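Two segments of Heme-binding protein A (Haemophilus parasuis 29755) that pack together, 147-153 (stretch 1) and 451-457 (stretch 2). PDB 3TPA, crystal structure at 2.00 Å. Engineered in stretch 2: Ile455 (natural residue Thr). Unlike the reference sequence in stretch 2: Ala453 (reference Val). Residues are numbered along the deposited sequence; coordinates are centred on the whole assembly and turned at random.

Stretch 1 (147-153) NKPNTPF
Stretch 2 (451-457) SAAQIQD

Where a helix runs out, its last carbonyls lose their partners within the helix, and a neighbouring loop can supply the missing donors. Heme-binding protein A offers a compact example, joining segments some 300 residues apart in one chain and burying 341 Å² between them. Stretch 2 arrives as a helix; Ala453, which differs from the reference sequence, has phi/psi -68/-16, and Gln454 (-117/7) leads into the extended Ile455 (-110/138). Stretch 1 is irregular: Lys148 (-150/162), Pro149 (-65/144) and Asn150 (-155/93) are extended, and a type I turn from Asn150 to Phe153 follows, closed by Phe153 N to Asn150 O at 3.0 Å. In register, Pro149 CA lies 5.2 Å from Gln454 CA, and Thr151 CA 5.5 Å from Ala453 CA.

Thr151 is the hinge of the contact. Its N donates to Ala453 O at 2.8 Å, nearly straight at 171°, and Asn150 CA approaches the same Ala453 O at 3.4 Å in a CA-H...O contact. With CB pointing toward stretch 2 and chi1 at m, Thr151 OG1 donates to Ile455 O at 2.7 Å. Ile455 is engineered, but this bond uses its backbone; its CB points away.

Water completes the polar network. One molecule donates to Thr151 OG1 and accepts from Gln456 NE2, both at 2.9 Å, so the hydroxyl both gives and receives. Another donates to Thr151 O at 2.7 Å and accepts from Gln456 NE2 at 3.2 Å. The m, m rotamer of Gln456 brings its amide close enough for both bridges.

Beside this network, Pro149 CB packs against Gln454 CG at 3.7 Å, an apolar contact along the m, t side chain. Lys148 (p, t, m, t) reaches Gln454 through water, which accepts from Lys148 NZ at 2.9 Å and donates to Gln454 OE1 at 3.2 Å.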

# COMPACT_ATOMS: atom_id res chain seq x y z
N ASN A 147 10.93 -8.35 -18.74
CA ASN A 147 12.17 -7.84 -19.31
C ASN A 147 13.38 -8.23 -18.46
O ASN A 147 14.46 -8.42 -18.98
CB ASN A 147 12.10 -6.32 -19.46
CG ASN A 147 11.20 -5.90 -20.60
OD1 ASN A 147 11.13 -6.57 -21.62
ND2 ASN A 147 10.53 -4.79 -20.43
N LYS A 148 13.19 -8.33 -17.14
CA LYS A 148 14.23 -8.86 -16.27
C LYS A 148 13.58 -9.53 -15.08
O LYS A 148 12.41 -9.31 -14.84
CB LYS A 148 15.24 -7.78 -15.85
CG LYS A 148 14.68 -6.61 -15.07
CD LYS A 148 15.73 -5.49 -14.92
CE LYS A 148 16.88 -5.90 -14.00
NZ LYS A 148 17.94 -4.85 -13.91
N PRO A 149 14.32 -10.39 -14.36
CA PRO A 149 13.68 -11.11 -13.27
C PRO A 149 13.23 -10.15 -12.20
O PRO A 149 13.93 -9.16 -11.93
CB PRO A 149 14.79 -12.01 -12.73
CG PRO A 149 15.76 -12.14 -13.88
CD PRO A 149 15.72 -10.82 -14.58
N ASN A 150 12.09 -10.43 -11.59
CA ASN A 150 11.55 -9.58 -10.57
C ASN A 150 10.64 -10.38 -9.65
O ASN A 150 9.47 -10.54 -9.94
CB ASN A 150 10.75 -8.43 -11.20
CG ASN A 150 10.21 -7.49 -10.17
OD1 ASN A 150 9.08 -7.63 -9.70
ND2 ASN A 150 11.01 -6.50 -9.80
N THR A 151 11.19 -10.89 -8.56
CA THR A 151 10.42 -11.73 -7.66
C THR A 151 9.10 -11.12 -7.13
O THR A 151 8.09 -11.82 -6.99
CB THR A 151 11.28 -12.22 -6.50
OG1 THR A 151 12.43 -12.87 -7.05
CG2 THR A 151 10.51 -13.19 -5.62
N PRO A 152 9.10 -9.82 -6.83
CA PRO A 152 7.87 -9.18 -6.32
C PRO A 152 6.71 -9.20 -7.31
O PRO A 152 5.57 -8.97 -6.93
CB PRO A 152 8.32 -7.74 -6.07
CG PRO A 152 9.77 -7.85 -5.78
CD PRO A 152 10.26 -8.91 -6.74
N PHE A 153 7.01 -9.45 -8.58
CA PHE A 153 5.96 -9.47 -9.60
C PHE A 153 4.78 -10.37 -9.24
O PHE A 153 3.63 -10.01 -9.51
CB PHE A 153 6.54 -9.89 -10.96
CG PHE A 153 5.50 -9.87 -12.05
CD1 PHE A 153 4.97 -8.67 -12.49
CD2 PHE A 153 5.04 -11.05 -12.61
CE1 PHE A 153 3.99 -8.64 -13.48
CE2 PHE A 153 4.06 -11.04 -13.61
CZ PHE A 153 3.54 -9.83 -14.04
N SER A 451 20.34 -8.77 -6.23
CA SER A 451 20.30 -10.22 -6.03
C SER A 451 18.99 -10.65 -5.41
O SER A 451 18.39 -11.62 -5.85
CB SER A 451 21.46 -10.67 -5.14
OG SER A 451 22.70 -10.52 -5.83
N ALA A 452 18.55 -9.93 -4.39
CA ALA A 452 17.34 -10.30 -3.66
C ALA A 452 16.08 -10.17 -4.51
O ALA A 452 15.18 -10.97 -4.40
CB ALA A 452 17.21 -9.48 -2.37
N ALA A 453 16.03 -9.13 -5.34
CA ALA A 453 14.91 -8.94 -6.27
C ALA A 453 14.84 -9.97 -7.38
O ALA A 453 13.82 -10.07 -8.08
CB ALA A 453 14.98 -7.56 -6.88
N GLN A 454 15.93 -10.70 -7.58
CA GLN A 454 16.05 -11.63 -8.71
C GLN A 454 16.19 -13.09 -8.27
O GLN A 454 16.43 -13.97 -9.09
CB GLN A 454 17.20 -11.19 -9.65
CG GLN A 454 16.75 -9.90 -10.38
CD GLN A 454 17.86 -8.94 -10.76
OE1 GLN A 454 17.90 -7.79 -10.28
NE2 GLN A 454 18.73 -9.37 -11.65
N ILE A 455 16.04 -13.31 -6.97
CA ILE A 455 16.08 -14.65 -6.39
C ILE A 455 14.68 -15.00 -5.92
O ILE A 455 14.01 -14.17 -5.32
CB ILE A 455 16.98 -14.71 -5.15
CG1 ILE A 455 18.35 -14.16 -5.46
CG2 ILE A 455 17.06 -16.12 -4.61
CD1 ILE A 455 18.89 -14.62 -6.74
N GLN A 456 14.25 -16.24 -6.16
CA GLN A 456 12.89 -16.68 -5.85
C GLN A 456 12.70 -17.11 -4.40
O GLN A 456 11.71 -16.77 -3.76
CB GLN A 456 12.51 -17.87 -6.73
CG GLN A 456 12.14 -17.49 -8.14
CD GLN A 456 10.82 -16.79 -8.19
OE1 GLN A 456 9.82 -17.28 -7.66
NE2 GLN A 456 10.79 -15.63 -8.82
N ASP A 457 13.64 -17.91 -3.91
CA ASP A 457 13.50 -18.58 -2.63
C ASP A 457 13.30 -17.60 -1.48
O ASP A 457 14.09 -16.68 -1.29
CB ASP A 457 14.70 -19.47 -2.36
CG ASP A 457 14.57 -20.24 -1.07
OD1 ASP A 457 13.64 -21.07 -1.00
OD2 ASP A 457 15.39 -20.04 -0.15
O HOH W 1 19.73 -5.65 -11.73
O HOH W 2 12.74 -13.74 -9.81
O HOH W 3 7.95 -14.18 -8.20